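Local atomic coordinates of LysR family transcriptional regulator (Vibrio vulnificus, PDB entry 5FHK), a protein that probably binds specific DNA sequences as a LysR-type transcriptional regulator of virulence genes, this chain being its regulatory domain. Residues 53-65 and 174-186. Sequence-based numbering, arbitrary orientation.
Sequences EWDVIFRVGPQRD and SANPRDIYMLYNH
Ile57 pairs with Leu183, and Arg59 with Tyr181, where strands 56-60 and 178-185 run antiparallel in the LysR regulatory domain, which has the periplasmic-binding-protein type of fold. Strand 56-60 lies between strand 9-14, parallel to it, and strand 178-185, whose other edge pairs with strand 68-82.

Five backbone hydrogen bonds join the two segments. Ile57 and Leu183 exchange two, the shorter from Leu183 N to Ile57 O at 2.6 Å; Arg59 and Tyr181 exchange two more, and Gly61 N extends the ladder past the strand end to Asp179 O at 2.7 Å. Between these pairs CA-H groups also approach carbonyls, as Phe58 CA does Tyr181 O.

The apolar face carries Val56, Phe58, Val60, Ile180 and Met182, with helix 192-204 covering Phe58 and Met182 through Phe197 and Val201. A trans chi1 of 171° lays the Met182 chain alongside Phe58, pointing the same way, and SD makes a Met-aromatic contact 4.8 Å from the centroid of the Phe58 ring, oblique to it. Met182 CG also meets Val56 CG1 at 3.6 Å. Farther along, Val60 CG1 packs on the aliphatic part of Arg178, whose guanidinium forms a salt bridge with Asp78.

On the other face, the Tyr181 ring leans obliquely against Gly61 and Pro62, CE1 3.7 Å from Pro62 N. Leu183 CD1 rests against both Arg59 and Gln63, which approach it from the same side, 3.8 Å from Arg59 CD and equally far from Gln63 NE2.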
loop_
_atom_site.group_PDB
_atom_site.type_symbol
_atom_site.label_atom_id
_atom_site.label_comp_id
_atom_site.label_asym_id
_atom_site.label_seq_id
_atom_site.Cartn_x
_atom_site.Cartn_y
_atom_site.Cartn_z
ATOM N N GLU A 53 7.821 19.123 12.646
ATOM C CA GLU A 53 6.456 18.686 12.413
ATOM C C GLU A 53 6.206 17.248 12.857
ATOM O O GLU A 53 5.078 16.763 12.721
ATOM C CB GLU A 53 6.142 18.814 10.919
ATOM C CG GLU A 53 4.790 19.356 10.547
ATOM C CD GLU A 53 4.818 20.011 9.164
ATOM O OE1 GLU A 53 4.336 19.398 8.189
ATOM O OE2 GLU A 53 5.331 21.144 9.053
ATOM N N TRP A 54 7.224 16.551 13.367
ATOM C CA TRP A 54 7.136 15.110 13.552
ATOM C C TRP A 54 7.791 14.719 14.870
ATOM O O TRP A 54 8.803 15.297 15.280
ATOM C CB TRP A 54 7.789 14.363 12.371
ATOM C CG TRP A 54 7.124 14.660 11.054
ATOM C CD1 TRP A 54 7.491 15.619 10.145
ATOM C CD2 TRP A 54 5.954 14.027 10.518
ATOM N NE1 TRP A 54 6.636 15.604 9.074
ATOM C CE2 TRP A 54 5.675 14.646 9.280
ATOM C CE3 TRP A 54 5.117 12.991 10.966
ATOM C CZ2 TRP A 54 4.599 14.264 8.476
ATOM C CZ3 TRP A 54 4.053 12.618 10.174
ATOM C CH2 TRP A 54 3.798 13.256 8.942
ATOM N N ASP A 55 7.184 13.753 15.552
ATOM C CA ASP A 55 7.812 13.219 16.750
ATOM C C ASP A 55 8.973 12.296 16.385
ATOM O O ASP A 55 10.072 12.418 16.930
ATOM C CB ASP A 55 6.754 12.512 17.598
ATOM C CG ASP A 55 5.754 13.504 18.214
ATOM O OD1 ASP A 55 6.221 14.472 18.837
ATOM O OD2 ASP A 55 4.514 13.330 18.076
ATOM N N VAL A 56 8.751 11.364 15.458
ATOM C CA VAL A 56 9.789 10.437 15.021
ATOM C C VAL A 56 9.634 10.219 13.528
ATOM O O VAL A 56 8.523 10.168 12.996
ATOM C CB VAL A 56 9.748 9.062 15.736
ATOM C CG1 VAL A 56 11.002 8.275 15.424
ATOM C CG2 VAL A 56 9.582 9.221 17.215
ATOM N N ILE A 57 10.764 10.062 12.852
ATOM C CA ILE A 57 10.780 9.888 11.410
ATOM C C ILE A 57 11.646 8.670 11.124
ATOM O O ILE A 57 12.793 8.596 11.591
ATOM C CB ILE A 57 11.290 11.151 10.679
ATOM C CG1 ILE A 57 10.179 12.211 10.655
ATOM C CG2 ILE A 57 11.674 10.841 9.223
ATOM C CD1 ILE A 57 10.583 13.603 10.053
ATOM N N PHE A 58 11.059 7.680 10.452
ATOM C CA PHE A 58 11.783 6.552 9.874
ATOM C C PHE A 58 11.922 6.782 8.381
ATOM O O PHE A 58 10.935 7.054 7.691
ATOM C CB PHE A 58 11.062 5.226 10.132
ATOM C CG PHE A 58 10.817 4.965 11.588
ATOM C CD1 PHE A 58 9.761 5.568 12.245
ATOM C CD2 PHE A 58 11.662 4.146 12.309
ATOM C CE1 PHE A 58 9.538 5.342 13.601
ATOM C CE2 PHE A 58 11.437 3.920 13.666
ATOM C CZ PHE A 58 10.370 4.522 14.289
ATOM N N ARG A 59 13.141 6.677 7.883
ATOM C CA ARG A 59 13.383 7.020 6.497
ATOM C C ARG A 59 14.396 6.056 5.919
ATOM O O ARG A 59 15.175 5.434 6.645
ATOM C CB ARG A 59 13.888 8.459 6.357
ATOM C CG ARG A 59 15.322 8.640 6.795
ATOM C CD ARG A 59 15.828 10.034 6.439
ATOM N NE ARG A 59 15.438 10.424 5.083
ATOM C CZ ARG A 59 16.245 10.397 4.025
ATOM N NH1 ARG A 59 17.503 10.005 4.152
ATOM N NH2 ARG A 59 15.795 10.768 2.834
ATOM N N VAL A 60 14.336 5.917 4.601
ATOM C CA VAL A 60 15.367 5.243 3.833
ATOM C C VAL A 60 16.439 6.265 3.490
ATOM O O VAL A 60 16.125 7.389 3.073
ATOM C CB VAL A 60 14.775 4.615 2.563
ATOM C CG1 VAL A 60 15.883 4.110 1.654
ATOM C CG2 VAL A 60 13.817 3.490 2.923
ATOM N N GLY A 61 17.705 5.888 3.685
ATOM C CA GLY A 61 18.812 6.751 3.341
ATOM C C GLY A 61 19.127 7.748 4.437
ATOM O O GLY A 61 18.263 8.131 5.240
ATOM N N PRO A 62 20.374 8.207 4.473
ATOM C CA PRO A 62 20.818 9.087 5.556
ATOM C C PRO A 62 20.343 10.526 5.384
ATOM O O PRO A 62 19.932 10.962 4.304
ATOM C CB PRO A 62 22.351 9.012 5.475
ATOM C CG PRO A 62 22.664 7.930 4.439
ATOM C CD PRO A 62 21.468 7.872 3.545
ATOM N N GLN A 63 20.405 11.259 6.495
ATOM C CA GLN A 63 20.166 12.692 6.534
ATOM C C GLN A 63 21.298 13.338 7.320
ATOM O O GLN A 63 21.942 12.694 8.151
ATOM C CB GLN A 63 18.806 13.031 7.171
ATOM C CG GLN A 63 17.656 13.166 6.165
ATOM C CD GLN A 63 16.504 14.029 6.688
ATOM O OE1 GLN A 63 16.724 15.059 7.346
ATOM N NE2 GLN A 63 15.268 13.598 6.414
ATOM N N ARG A 64 21.542 14.622 7.046
ATOM C CA ARG A 64 22.662 15.351 7.635
ATOM C C ARG A 64 22.216 16.407 8.637
ATOM O O ARG A 64 23.008 17.286 8.993
ATOM C CB ARG A 64 23.503 16.005 6.541
ATOM C CG ARG A 64 22.838 17.218 5.928
ATOM C CD ARG A 64 23.428 17.556 4.577
ATOM N NE ARG A 64 23.524 16.421 3.652
ATOM C CZ ARG A 64 23.368 16.502 2.326
ATOM N NH1 ARG A 64 23.093 17.668 1.741
ATOM N NH2 ARG A 64 23.480 15.405 1.578
ATOM N N ASP A 65 20.971 16.345 9.097
ATOM C CA ASP A 65 20.450 17.359 10.003
ATOM C C ASP A 65 21.180 17.288 11.342
ATOM O O ASP A 65 21.181 16.245 12.004
ATOM C CB ASP A 65 18.944 17.170 10.187
ATOM C CG ASP A 65 18.192 18.492 10.260
ATOM O OD1 ASP A 65 18.450 19.287 11.192
ATOM O OD2 ASP A 65 17.333 18.737 9.388
ATOM N N SER A 174 22.912 -6.572 -8.390
ATOM C CA SER A 174 22.095 -6.066 -7.299
ATOM C C SER A 174 22.251 -4.564 -7.229
ATOM O O SER A 174 23.285 -4.017 -7.628
ATOM C CB SER A 174 22.499 -6.677 -5.962
ATOM O OG SER A 174 23.530 -5.901 -5.362
ATOM N N ALA A 175 21.215 -3.911 -6.715
ATOM C CA ALA A 175 21.317 -2.511 -6.346
ATOM C C ALA A 175 22.133 -2.376 -5.065
ATOM O O ALA A 175 22.337 -3.343 -4.318
ATOM C CB ALA A 175 19.933 -1.904 -6.148
ATOM N N ASN A 176 22.617 -1.164 -4.810
ATOM C CA ASN A 176 23.328 -1.018 -3.553
ATOM C C ASN A 176 22.328 -0.897 -2.405
ATOM O O ASN A 176 21.228 -0.366 -2.582
ATOM C CB ASN A 176 24.246 0.199 -3.591
ATOM C CG ASN A 176 25.615 -0.120 -4.191
ATOM O OD1 ASN A 176 26.215 -1.160 -3.885
ATOM N ND2 ASN A 176 26.109 0.768 -5.054
ATOM N N PRO A 177 22.676 -1.409 -1.229
ATOM C CA PRO A 177 21.731 -1.375 -0.109
ATOM C C PRO A 177 21.430 0.051 0.302
ATOM O O PRO A 177 22.278 0.940 0.221
ATOM C CB PRO A 177 22.465 -2.128 1.011
ATOM C CG PRO A 177 23.544 -2.891 0.320
ATOM C CD PRO A 177 23.948 -2.042 -0.851
ATOM N N ARG A 178 20.204 0.261 0.739
ATOM C CA ARG A 178 19.814 1.503 1.374
ATOM C C ARG A 178 19.454 1.201 2.822
ATOM O O ARG A 178 18.847 0.166 3.123
ATOM C CB ARG A 178 18.655 2.174 0.612
ATOM C CG ARG A 178 17.698 1.216 -0.066
ATOM C CD ARG A 178 16.837 1.834 -1.209
ATOM N NE ARG A 178 15.897 0.816 -1.689
ATOM C CZ ARG A 178 14.564 0.926 -1.696
ATOM N NH1 ARG A 178 13.955 2.051 -1.318
ATOM N NH2 ARG A 178 13.831 -0.089 -2.123
ATOM N N ASP A 179 19.867 2.080 3.726
ATOM C CA ASP A 179 19.618 1.859 5.140
ATOM C C ASP A 179 18.328 2.536 5.569
ATOM O O ASP A 179 17.819 3.450 4.914
ATOM C CB ASP A 179 20.786 2.368 5.971
ATOM C CG ASP A 179 22.038 1.556 5.750
ATOM O OD1 ASP A 179 21.911 0.396 5.294
ATOM O OD2 ASP A 179 23.139 2.072 6.035
ATOM N N ILE A 180 17.782 2.060 6.677
ATOM C CA ILE A 180 16.619 2.677 7.279
ATOM C C ILE A 180 17.059 3.282 8.602
ATOM O O ILE A 180 17.718 2.624 9.413
ATOM C CB ILE A 180 15.469 1.674 7.456
ATOM C CG1 ILE A 180 14.956 1.199 6.081
ATOM C CG2 ILE A 180 14.334 2.331 8.187
ATOM C CD1 ILE A 180 15.729 0.044 5.510
ATOM N N TYR A 181 16.721 4.538 8.806
ATOM C CA TYR A 181 17.131 5.227 10.008
ATOM C C TYR A 181 15.906 5.589 10.815
ATOM O O TYR A 181 14.788 5.662 10.292
ATOM C CB TYR A 181 17.927 6.489 9.692
ATOM C CG TYR A 181 19.278 6.220 9.093
ATOM C CD1 TYR A 181 19.407 5.948 7.744
ATOM C CD2 TYR A 181 20.429 6.243 9.877
ATOM C CE1 TYR A 181 20.628 5.701 7.193
ATOM C CE2 TYR A 181 21.670 5.994 9.325
ATOM C CZ TYR A 181 21.760 5.727 7.982
ATOM O OH TYR A 181 22.983 5.474 7.396
ATOM N N MET A 182 16.132 5.788 12.109
ATOM C CA MET A 182 15.153 6.404 12.987
ATOM C C MET A 182 15.712 7.766 13.374
ATOM O O MET A 182 16.826 7.851 13.911
ATOM C CB MET A 182 14.867 5.540 14.217
ATOM C CG MET A 182 14.016 6.231 15.268
ATOM S SD MET A 182 13.651 5.173 16.688
ATOM C CE MET A 182 15.308 4.768 17.218
ATOM N N LEU A 183 14.954 8.819 13.080
ATOM C CA LEU A 183 15.352 10.198 13.354
ATOM C C LEU A 183 14.459 10.804 14.424
ATOM O O LEU A 183 13.260 10.516 14.467
ATOM C CB LEU A 183 15.253 11.063 12.095
ATOM C CG LEU A 183 15.732 10.582 10.728
ATOM C CD1 LEU A 183 15.739 11.796 9.768
ATOM C CD2 LEU A 183 17.127 10.019 10.834
ATOM N N TYR A 184 15.043 11.646 15.283
ATOM C CA TYR A 184 14.270 12.415 16.253
ATOM C C TYR A 184 15.085 13.599 16.767
ATOM O O TYR A 184 16.320 13.560 16.813
ATOM C CB TYR A 184 13.801 11.558 17.438
ATOM C CG TYR A 184 14.898 10.821 18.172
ATOM C CD1 TYR A 184 15.438 9.657 17.649
ATOM C CD2 TYR A 184 15.366 11.258 19.401
ATOM C CE1 TYR A 184 16.425 8.950 18.317
ATOM C CE2 TYR A 184 16.367 10.549 20.080
ATOM C CZ TYR A 184 16.887 9.396 19.514
ATOM O OH TYR A 184 17.868 8.660 20.136
ATOM N N ASN A 185 14.361 14.647 17.165
ATOM C CA ASN A 185 14.969 15.884 17.629
ATOM C C ASN A 185 15.743 15.656 18.919
ATOM O O ASN A 185 15.361 14.836 19.750
ATOM C CB ASN A 185 13.883 16.934 17.852
ATOM C CG ASN A 185 14.450 18.325 18.109
ATOM O OD1 ASN A 185 15.010 18.596 19.176
ATOM N ND2 ASN A 185 14.309 19.216 17.123
ATOM N N HIS A 186 16.847 16.376 19.083
ATOM C CA HIS A 186 17.473 16.443 20.395
ATOM C C HIS A 186 17.098 17.746 21.106
ATOM O O HIS A 186 17.842 18.726 21.071
ATOM C CB HIS A 186 18.990 16.321 20.308
ATOM C CG HIS A 186 19.657 16.363 21.646
ATOM N ND1 HIS A 186 19.816 17.533 22.361
ATOM C CD2 HIS A 186 20.164 15.376 22.422
ATOM C CE1 HIS A 186 20.411 17.268 23.510
ATOM N NE2 HIS A 186 20.635 15.967 23.571
#